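Local coordinates for protein phage integrase/site-specific recombinase (Haloarcula marismortui, PDB 3NRW) that probably binds DNA as part of site-specific recombination and integration, and is represented here by its all-helical N-terminal core-binding domain, at residues His38-Arg46 and Lys58-Arg66; Ser31-Phe39 and Gly78-Trp86. All coordinates share one frame; numbering follows the deposited sequence.

Contact 1: residues His38-Arg46 and Lys58-Arg66; sequences HFVEWAEER and KLDEYETFR
Tyr62 drives its ring between Phe39 and Trp42, and the three side chains illustrate how aromatic groups can join two helices whose axes stay 11.3 Å apart. The edge of Phe39 points into one face of the tyrosine ring, with planes at 70° and CD2 of Phe39 3.7 Å from CG of Tyr62. The tyrosine in turn presents its own edge to the indole, where CD2 of Tyr62 lies 3.5 Å from CD2 of Trp42. CB of Tyr62 adds a CH-pi contact, 3.9 Å from the centroid of the six-membered ring of Trp42 and almost on the ring normal. With CG anti to the backbone N (chi1 175°), the indole of Trp42 reaches over to helix 58-66, bringing CH2 within 3.3 Å of the carbonyl O of Lys58. At the His38 end the packing stays close although the groups are polar: the guanidinium of the buried Arg66 lies flat on the imidazole of His38, centres 3.7 Å apart and planes nearly parallel, and Glu79 holds it there by a salt bridge to NE.

Toward solvent the grip becomes sparser. The exposed Phe65 extends the aromatic cluster outward, laying a ring face against CD1 of Trp42 at an oblique tilt. Arg46, just past the helix end, folds its CG over the other face of Trp42, and its NH2 donates to OE1 of Glu61 at 3.1 Å; this single salt-bridge contact lies in the guanidinium plane but meets the carboxylate on its anti side, 31° out of plane. The contact thus fastens helix 56-67 to the C-terminal half of helix 26-45, while helix 73-92 packs Leu83 against both Phe39 and Tyr62.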
loop_
_atom_site.group_PDB
_atom_site.type_symbol
_atom_site.label_atom_id
_atom_site.label_comp_id
_atom_site.label_asym_id
_atom_site.label_seq_id
_atom_site.Cartn_x
_atom_site.Cartn_y
_atom_site.Cartn_z
ATOM N N HIS A 38 -5.483 3.689 -5.320
ATOM C CA HIS A 38 -4.563 4.595 -5.989
ATOM C C HIS A 38 -3.209 3.946 -6.185
ATOM O O HIS A 38 -2.559 4.139 -7.213
ATOM C CB HIS A 38 -4.399 5.892 -5.196
ATOM C CG HIS A 38 -5.668 6.669 -5.065
ATOM N ND1 HIS A 38 -6.426 6.667 -3.912
ATOM C CD2 HIS A 38 -6.352 7.412 -5.964
ATOM C CE1 HIS A 38 -7.523 7.376 -4.111
ATOM N NE2 HIS A 38 -7.502 7.838 -5.348
ATOM N N PHE A 39 -2.779 3.175 -5.199
ATOM C CA PHE A 39 -1.489 2.527 -5.306
ATOM C C PHE A 39 -1.491 1.406 -6.339
ATOM O O PHE A 39 -0.557 1.283 -7.130
ATOM C CB PHE A 39 -1.047 1.970 -3.959
ATOM C CG PHE A 39 0.331 1.397 -3.992
ATOM C CD1 PHE A 39 0.539 0.076 -4.374
ATOM C CD2 PHE A 39 1.428 2.208 -3.754
ATOM C CE1 PHE A 39 1.824 -0.428 -4.520
ATOM C CE2 PHE A 39 2.717 1.715 -3.897
ATOM C CZ PHE A 39 2.915 0.398 -4.285
ATOM N N VAL A 40 -2.535 0.587 -6.331
ATOM C CA VAL A 40 -2.609 -0.517 -7.279
ATOM C C VAL A 40 -2.588 -0.026 -8.723
ATOM O O VAL A 40 -1.846 -0.562 -9.546
ATOM C CB VAL A 40 -3.865 -1.381 -7.039
ATOM C CG1 VAL A 40 -3.979 -2.453 -8.116
ATOM C CG2 VAL A 40 -3.773 -2.037 -5.666
ATOM N N GLU A 41 -3.385 0.993 -9.039
ATOM C CA GLU A 41 -3.404 1.512 -10.406
ATOM C C GLU A 41 -2.051 2.118 -10.769
ATOM O O GLU A 41 -1.546 1.904 -11.870
ATOM C CB GLU A 41 -4.523 2.547 -10.579
ATOM C CG GLU A 41 -4.620 3.569 -9.464
ATOM C CD GLU A 41 -5.697 4.607 -9.717
ATOM O OE1 GLU A 41 -5.640 5.271 -10.775
ATOM O OE2 GLU A 41 -6.593 4.768 -8.858
ATOM N N TRP A 42 -1.462 2.867 -9.838
ATOM C CA TRP A 42 -0.158 3.479 -10.061
ATOM C C TRP A 42 0.907 2.407 -10.285
ATOM O O TRP A 42 1.681 2.474 -11.243
ATOM C CB TRP A 42 0.228 4.346 -8.856
ATOM C CG TRP A 42 1.619 4.937 -8.928
ATOM C CD1 TRP A 42 1.987 6.114 -9.521
ATOM C CD2 TRP A 42 2.811 4.379 -8.372
ATOM N NE1 TRP A 42 3.337 6.325 -9.364
ATOM C CE2 TRP A 42 3.869 5.274 -8.661
ATOM C CE3 TRP A 42 3.095 3.209 -7.653
ATOM C CZ2 TRP A 42 5.184 5.034 -8.257
ATOM C CZ3 TRP A 42 4.410 2.969 -7.251
ATOM C CH2 TRP A 42 5.435 3.881 -7.556
ATOM N N ALA A 43 0.949 1.415 -9.401
ATOM C CA ALA A 43 1.939 0.347 -9.522
ATOM C C ALA A 43 1.770 -0.425 -10.830
ATOM O O ALA A 43 2.757 -0.700 -11.517
ATOM C CB ALA A 43 1.840 -0.611 -8.332
ATOM N N GLU A 44 0.533 -0.766 -11.180
ATOM C CA GLU A 44 0.294 -1.510 -12.412
ATOM C C GLU A 44 0.739 -0.697 -13.627
ATOM O O GLU A 44 1.342 -1.239 -14.554
ATOM C CB GLU A 44 -1.186 -1.882 -12.551
ATOM C CG GLU A 44 -1.689 -2.848 -11.471
ATOM C CD GLU A 44 -3.114 -3.298 -11.700
ATOM O OE1 GLU A 44 -3.809 -2.672 -12.528
ATOM O OE2 GLU A 44 -3.548 -4.272 -11.044
ATOM N N GLU A 45 0.454 0.601 -13.623
ATOM C CA GLU A 45 0.851 1.444 -14.747
ATOM C C GLU A 45 2.361 1.607 -14.852
ATOM O O GLU A 45 2.889 1.854 -15.939
ATOM C CB GLU A 45 0.172 2.809 -14.644
ATOM C CG GLU A 45 -1.276 2.760 -15.083
ATOM C CD GLU A 45 -1.417 2.430 -16.561
ATOM O OE1 GLU A 45 -2.524 2.047 -16.984
ATOM O OE2 GLU A 45 -0.423 2.559 -17.301
ATOM N N ARG A 46 3.049 1.452 -13.723
ATOM C CA ARG A 46 4.499 1.568 -13.663
ATOM C C ARG A 46 5.159 0.202 -13.830
ATOM O O ARG A 46 6.343 0.039 -13.538
ATOM C CB ARG A 46 4.931 2.175 -12.325
ATOM C CG ARG A 46 4.434 3.587 -12.073
ATOM C CD ARG A 46 4.890 4.535 -13.167
ATOM N NE ARG A 46 5.474 5.758 -12.621
ATOM C CZ ARG A 46 6.624 5.803 -11.955
ATOM N NH1 ARG A 46 7.318 4.693 -11.752
ATOM N NH2 ARG A 46 7.084 6.959 -11.492
ATOM N N LYS A 58 10.870 3.730 -5.161
ATOM C CA LYS A 58 9.531 3.596 -5.715
ATOM C C LYS A 58 8.479 4.128 -4.748
ATOM O O LYS A 58 7.508 4.766 -5.167
ATOM C CB LYS A 58 9.243 2.131 -6.068
ATOM C CG LYS A 58 10.201 1.566 -7.109
ATOM C CD LYS A 58 9.889 0.112 -7.423
ATOM C CE LYS A 58 10.946 -0.487 -8.338
ATOM N NZ LYS A 58 11.044 0.269 -9.615
ATOM N N LEU A 59 8.669 3.880 -3.456
ATOM C CA LEU A 59 7.715 4.369 -2.459
ATOM C C LEU A 59 7.711 5.896 -2.433
ATOM O O LEU A 59 6.649 6.520 -2.294
ATOM C CB LEU A 59 8.058 3.826 -1.068
ATOM C CG LEU A 59 7.818 2.324 -0.864
ATOM C CD1 LEU A 59 8.286 1.917 0.523
ATOM C CD2 LEU A 59 6.343 2.006 -1.048
ATOM N N ASP A 60 8.891 6.499 -2.569
ATOM C CA ASP A 60 8.997 7.957 -2.575
ATOM C C ASP A 60 8.334 8.514 -3.834
ATOM O O ASP A 60 7.730 9.581 -3.804
ATOM C CB ASP A 60 10.464 8.397 -2.531
ATOM C CG ASP A 60 10.619 9.914 -2.507
ATOM O OD1 ASP A 60 10.418 10.526 -1.434
ATOM O OD2 ASP A 60 10.925 10.499 -3.571
ATOM N N GLU A 61 8.468 7.793 -4.945
ATOM C CA GLU A 61 7.857 8.217 -6.193
ATOM C C GLU A 61 6.351 8.236 -5.996
ATOM O O GLU A 61 5.671 9.173 -6.416
ATOM C CB GLU A 61 8.211 7.253 -7.325
ATOM C CG GLU A 61 9.632 7.406 -7.846
ATOM C CD GLU A 61 9.768 8.533 -8.852
ATOM O OE1 GLU A 61 9.460 8.305 -10.042
ATOM O OE2 GLU A 61 10.167 9.650 -8.456
ATOM N N TYR A 62 5.831 7.199 -5.351
ATOM C CA TYR A 62 4.395 7.125 -5.122
ATOM C C TYR A 62 3.927 8.267 -4.233
ATOM O O TYR A 62 2.927 8.930 -4.526
ATOM C CB TYR A 62 4.005 5.798 -4.475
ATOM C CG TYR A 62 2.517 5.712 -4.221
ATOM C CD1 TYR A 62 2.006 5.772 -2.928
ATOM C CD2 TYR A 62 1.619 5.617 -5.279
ATOM C CE1 TYR A 62 0.631 5.738 -2.694
ATOM C CE2 TYR A 62 0.245 5.582 -5.062
ATOM C CZ TYR A 62 -0.240 5.642 -3.767
ATOM O OH TYR A 62 -1.593 5.604 -3.550
ATOM N N GLU A 63 4.647 8.501 -3.143
ATOM C CA GLU A 63 4.266 9.569 -2.236
ATOM C C GLU A 63 4.190 10.911 -2.959
ATOM O O GLU A 63 3.231 11.672 -2.793
ATOM C CB GLU A 63 5.256 9.659 -1.079
ATOM C CG GLU A 63 4.924 10.759 -0.089
ATOM C CD GLU A 63 5.917 10.833 1.043
ATOM O OE1 GLU A 63 5.781 11.748 1.879
ATOM O OE2 GLU A 63 6.827 9.978 1.093
ATOM N N THR A 64 5.204 11.200 -3.766
ATOM C CA THR A 64 5.242 12.453 -4.508
ATOM C C THR A 64 4.095 12.554 -5.508
ATOM O O THR A 64 3.517 13.623 -5.709
ATOM C CB THR A 64 6.577 12.591 -5.228
ATOM O OG1 THR A 64 7.621 12.579 -4.251
ATOM C CG2 THR A 64 6.634 13.892 -6.004
ATOM N N PHE A 65 3.773 11.430 -6.134
ATOM C CA PHE A 65 2.679 11.362 -7.087
ATOM C C PHE A 65 1.388 11.763 -6.369
ATOM O O PHE A 65 0.665 12.659 -6.819
ATOM C CB PHE A 65 2.595 9.932 -7.635
ATOM C CG PHE A 65 1.308 9.610 -8.333
ATOM C CD1 PHE A 65 0.380 8.763 -7.731
ATOM C CD2 PHE A 65 1.036 10.115 -9.602
ATOM C CE1 PHE A 65 -0.801 8.416 -8.385
ATOM C CE2 PHE A 65 -0.143 9.775 -10.266
ATOM C CZ PHE A 65 -1.063 8.922 -9.657
ATOM N N ARG A 66 1.111 11.124 -5.237
ATOM C CA ARG A 66 -0.102 11.431 -4.482
ATOM C C ARG A 66 -0.112 12.880 -3.972
ATOM O O ARG A 66 -1.163 13.521 -3.930
ATOM C CB ARG A 66 -0.268 10.448 -3.315
ATOM C CG ARG A 66 -0.515 9.001 -3.755
ATOM C CD ARG A 66 -1.752 8.889 -4.648
ATOM N NE ARG A 66 -2.983 9.162 -3.913
ATOM C CZ ARG A 66 -4.044 9.780 -4.425
ATOM N NH1 ARG A 66 -4.032 10.201 -5.685
ATOM N NH2 ARG A 66 -5.116 9.985 -3.676
#

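Contact 2: residues Ser31-Phe39 and Gly78-Trp86; sequences SFRYRLKHF and GEMQTLKNW
NH1 of Arg35 donates to OG1 of Thr82 at 2.9 Å, with an N-H...O angle of 149°, and this bond marks the polar end of a nearly perpendicular helix crossing inside the all-helical core-binding domain. The axes cross at -88° with a closest approach of 9.3 Å, and the backbones come nearest where Arg35 passes Glu79. The arginine chain runs extended from CG to NE, which carries the guanidinium alongside Gly78, one turn before Thr82 in helix 73-92; there one face looks onto the carbonyl of Gly78, whose O is 3.6 Å from CD of Arg35. The opposite face is backed by CB of Ser31 from its own helix. Glu79 lays its CG against CB of Arg35, but its carboxylate is engaged outside the contact by Arg66 of helix 56-67.

Thr82 divides polar from apolar: while OG1 accepts the hydrogen bond from the arginine, CG2, anti to the backbone N, packs on CG of Leu36. Beyond it the side chains that meet across the contact are apolar or aromatic. Leu36 sets CD1 over the five-membered ring of Trp86 in a CH-pi contact, while CD2 sits just outside the rim, 3.4 Å from CE3 of Trp86. Phe39 receives the edge of the same indole in an offset edge-to-face pair, planes at 85°, and CD1 of Leu83 also lies over a face of the phenylalanine. NE1 of Trp86 is bonded to the carbonyl O of Ala12 in helix 9-20, which ties the indole to a third helix. At the indole's far rim, CZ3 of Trp86 meets CD1 of Phe39 at 3.4 Å.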
loop_
_atom_site.group_PDB
_atom_site.type_symbol
_atom_site.label_atom_id
_atom_site.label_comp_id
_atom_site.label_asym_id
_atom_site.label_seq_id
_atom_site.Cartn_x
_atom_site.Cartn_y
_atom_site.Cartn_z
ATOM N N SER A 31 -12.548 2.205 3.258
ATOM C CA SER A 31 -11.540 3.264 3.280
ATOM C C SER A 31 -10.182 2.712 2.849
ATOM O O SER A 31 -9.473 3.335 2.051
ATOM C CB SER A 31 -11.442 3.882 4.676
ATOM O OG SER A 31 -12.627 4.624 4.968
ATOM N N PHE A 32 -9.825 1.545 3.378
ATOM C CA PHE A 32 -8.564 0.897 3.021
ATOM C C PHE A 32 -8.582 0.631 1.518
ATOM O O PHE A 32 -7.590 0.861 0.822
ATOM C CB PHE A 32 -8.411 -0.437 3.765
ATOM C CG PHE A 32 -8.339 -0.302 5.263
ATOM C CD1 PHE A 32 -8.561 -1.407 6.077
ATOM C CD2 PHE A 32 -8.043 0.917 5.862
ATOM C CE1 PHE A 32 -8.484 -1.304 7.467
ATOM C CE2 PHE A 32 -7.962 1.034 7.253
ATOM C CZ PHE A 32 -8.187 -0.077 8.054
ATOM N N ARG A 33 -9.714 0.141 1.024
ATOM C CA ARG A 33 -9.853 -0.153 -0.395
ATOM C C ARG A 33 -9.651 1.102 -1.234
ATOM O O ARG A 33 -8.873 1.096 -2.189
ATOM C CB ARG A 33 -11.228 -0.753 -0.700
ATOM C CG ARG A 33 -11.466 -1.007 -2.188
ATOM C CD ARG A 33 -12.837 -1.611 -2.463
ATOM N NE ARG A 33 -12.898 -3.028 -2.122
ATOM C CZ ARG A 33 -12.269 -3.986 -2.797
ATOM N NH1 ARG A 33 -12.380 -5.248 -2.414
ATOM N NH2 ARG A 33 -11.536 -3.685 -3.862
ATOM N N TYR A 34 -10.341 2.181 -0.882
ATOM C CA TYR A 34 -10.220 3.422 -1.648
ATOM C C TYR A 34 -8.788 3.951 -1.637
ATOM O O TYR A 34 -8.270 4.380 -2.671
ATOM C CB TYR A 34 -11.169 4.486 -1.090
ATOM C CG TYR A 34 -12.610 4.040 -1.043
ATOM C CD1 TYR A 34 -13.471 4.511 -0.052
ATOM C CD2 TYR A 34 -13.105 3.116 -1.965
ATOM C CE1 TYR A 34 -14.786 4.069 0.022
ATOM C CE2 TYR A 34 -14.418 2.668 -1.899
ATOM C CZ TYR A 34 -15.252 3.146 -0.902
ATOM O OH TYR A 34 -16.547 2.683 -0.817
ATOM N N ARG A 35 -8.143 3.915 -0.476
ATOM C CA ARG A 35 -6.777 4.406 -0.376
ATOM C C ARG A 35 -5.797 3.590 -1.212
ATOM O O ARG A 35 -4.981 4.154 -1.943
ATOM C CB ARG A 35 -6.322 4.408 1.082
ATOM C CG ARG A 35 -7.099 5.375 1.954
ATOM C CD ARG A 35 -6.832 5.119 3.425
ATOM N NE ARG A 35 -7.609 6.017 4.271
ATOM C CZ ARG A 35 -7.787 5.848 5.577
ATOM N NH1 ARG A 35 -7.243 4.807 6.200
ATOM N NH2 ARG A 35 -8.508 6.723 6.263
ATOM N N LEU A 36 -5.887 2.269 -1.113
ATOM C CA LEU A 36 -4.974 1.400 -1.840
ATOM C C LEU A 36 -5.276 1.312 -3.322
ATOM O O LEU A 36 -4.424 0.895 -4.103
ATOM C CB LEU A 36 -4.968 0.007 -1.217
ATOM C CG LEU A 36 -4.432 -0.025 0.217
ATOM C CD1 LEU A 36 -4.401 -1.454 0.728
ATOM C CD2 LEU A 36 -3.028 0.584 0.251
ATOM N N LYS A 37 -6.484 1.709 -3.718
ATOM C CA LYS A 37 -6.831 1.672 -5.131
ATOM C C LYS A 37 -5.858 2.555 -5.906
ATOM O O LYS A 37 -5.443 2.213 -7.011
ATOM C CB LYS A 37 -8.266 2.162 -5.352
ATOM C CG LYS A 37 -8.694 2.164 -6.818
ATOM C CD LYS A 37 -10.083 2.759 -6.976
ATOM C CE LYS A 37 -10.444 2.944 -8.439
ATOM N NZ LYS A 37 -11.774 3.596 -8.606
ATOM N N HIS A 38 -5.483 3.689 -5.320
ATOM C CA HIS A 38 -4.563 4.595 -5.989
ATOM C C HIS A 38 -3.209 3.946 -6.185
ATOM O O HIS A 38 -2.559 4.139 -7.213
ATOM C CB HIS A 38 -4.399 5.892 -5.196
ATOM C CG HIS A 38 -5.668 6.669 -5.065
ATOM N ND1 HIS A 38 -6.426 6.667 -3.912
ATOM C CD2 HIS A 38 -6.352 7.412 -5.964
ATOM C CE1 HIS A 38 -7.523 7.376 -4.111
ATOM N NE2 HIS A 38 -7.502 7.838 -5.348
ATOM N N PHE A 39 -2.779 3.175 -5.199
ATOM C CA PHE A 39 -1.489 2.527 -5.306
ATOM C C PHE A 39 -1.491 1.406 -6.339
ATOM O O PHE A 39 -0.557 1.283 -7.130
ATOM C CB PHE A 39 -1.047 1.970 -3.959
ATOM C CG PHE A 39 0.331 1.397 -3.992
ATOM C CD1 PHE A 39 0.539 0.076 -4.374
ATOM C CD2 PHE A 39 1.428 2.208 -3.754
ATOM C CE1 PHE A 39 1.824 -0.428 -4.520
ATOM C CE2 PHE A 39 2.717 1.715 -3.897
ATOM C CZ PHE A 39 2.915 0.398 -4.285
ATOM N N GLY A 78 -3.430 9.682 5.978
ATOM C CA GLY A 78 -4.161 8.456 6.247
ATOM C C GLY A 78 -3.922 7.426 5.163
ATOM O O GLY A 78 -3.975 6.218 5.402
ATOM N N GLU A 79 -3.651 7.918 3.961
ATOM C CA GLU A 79 -3.392 7.062 2.819
ATOM C C GLU A 79 -2.021 6.415 2.960
ATOM O O GLU A 79 -1.853 5.216 2.710
ATOM C CB GLU A 79 -3.437 7.894 1.544
ATOM C CG GLU A 79 -3.643 7.091 0.300
ATOM C CD GLU A 79 -3.659 7.953 -0.932
ATOM O OE1 GLU A 79 -4.490 8.884 -1.001
ATOM O OE2 GLU A 79 -2.831 7.700 -1.827
HETATM N N MSE A 80 -1.032 7.208 3.357
HETATM C CA MSE A 80 0.317 6.677 3.519
HETATM C C MSE A 80 0.380 5.724 4.708
HETATM O O MSE A 80 1.136 4.752 4.688
HETATM C CB MSE A 80 1.333 7.816 3.695
HETATM C CG MSE A 80 1.513 8.713 2.456
HETATM SE SE MSE A 80 1.992 7.727 0.856
HETATM C CE MSE A 80 3.781 7.123 1.337
ATOM N N GLN A 81 -0.413 6.004 5.739
ATOM C CA GLN A 81 -0.450 5.161 6.931
ATOM C C GLN A 81 -1.030 3.791 6.584
ATOM O O GLN A 81 -0.563 2.759 7.074
ATOM C CB GLN A 81 -1.293 5.814 8.026
ATOM C CG GLN A 81 -1.408 4.979 9.288
ATOM C CD GLN A 81 -0.059 4.699 9.921
ATOM O OE1 GLN A 81 0.637 5.616 10.358
ATOM N NE2 GLN A 81 0.323 3.426 9.964
ATOM N N THR A 82 -2.063 3.783 5.747
ATOM C CA THR A 82 -2.656 2.522 5.343
ATOM C C THR A 82 -1.645 1.797 4.466
ATOM O O THR A 82 -1.507 0.583 4.558
ATOM C CB THR A 82 -3.988 2.723 4.584
ATOM O OG1 THR A 82 -5.031 3.030 5.523
ATOM C CG2 THR A 82 -4.366 1.461 3.819
ATOM N N LEU A 83 -0.925 2.541 3.630
ATOM C CA LEU A 83 0.093 1.933 2.775
ATOM C C LEU A 83 1.123 1.272 3.686
ATOM O O LEU A 83 1.553 0.139 3.455
ATOM C CB LEU A 83 0.776 2.997 1.898
ATOM C CG LEU A 83 1.962 2.523 1.047
ATOM C CD1 LEU A 83 1.521 1.380 0.149
ATOM C CD2 LEU A 83 2.519 3.674 0.209
ATOM N N LYS A 84 1.509 1.989 4.735
ATOM C CA LYS A 84 2.484 1.486 5.696
ATOM C C LYS A 84 1.999 0.201 6.377
ATOM O O LYS A 84 2.738 -0.781 6.462
ATOM C CB LYS A 84 2.767 2.551 6.762
ATOM C CG LYS A 84 3.637 2.059 7.909
ATOM C CD LYS A 84 5.087 1.938 7.490
ATOM C CE LYS A 84 5.890 3.151 7.933
ATOM N NZ LYS A 84 6.085 3.168 9.412
ATOM N N ASN A 85 0.764 0.212 6.868
ATOM C CA ASN A 85 0.218 -0.963 7.540
ATOM C C ASN A 85 0.112 -2.139 6.583
ATOM O O ASN A 85 0.284 -3.300 6.971
ATOM C CB ASN A 85 -1.157 -0.657 8.128
ATOM C CG ASN A 85 -1.107 0.449 9.151
ATOM O OD1 ASN A 85 -0.069 0.685 9.766
ATOM N ND2 ASN A 85 -2.226 1.128 9.349
ATOM N N TRP A 86 -0.180 -1.834 5.326
ATOM C CA TRP A 86 -0.298 -2.868 4.314
ATOM C C TRP A 86 1.049 -3.556 4.129
ATOM O O TRP A 86 1.125 -4.785 4.152
ATOM C CB TRP A 86 -0.774 -2.239 3.008
ATOM C CG TRP A 86 -0.936 -3.166 1.859
ATOM C CD1 TRP A 86 -1.328 -4.472 1.888
ATOM C CD2 TRP A 86 -0.820 -2.810 0.479
ATOM N NE1 TRP A 86 -1.475 -4.955 0.597
ATOM C CE2 TRP A 86 -1.172 -3.950 -0.280
ATOM C CE3 TRP A 86 -0.461 -1.633 -0.187
ATOM C CZ2 TRP A 86 -1.173 -3.940 -1.679
ATOM C CZ3 TRP A 86 -0.462 -1.626 -1.584
ATOM C CH2 TRP A 86 -0.818 -2.773 -2.310
#

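Both contacts use helix 26-45, contact 1 near its C-terminal end and contact 2 farther back, and along the chain contact 1 is nested within the loop that contact 2 closes. Contact 2 is the more central: its centre lies about 5 Å from that of the chain, against about 9 Å for contact 1, and none of its touching residues is exposed. Contact 1 relies on aromatic groups flanked by charged ends, whereas contact 2 mixes aliphatic and aromatic packing with one arginine-to-hydroxyl hydrogen bond and no salt bridge between its own segments. They share His38 and Phe39, and Glu79 OE2 joins them through a salt bridge to NE of Arg66 at 2.6 Å and a probable hydrogen bond with OH of Tyr62 at 3.0 Å.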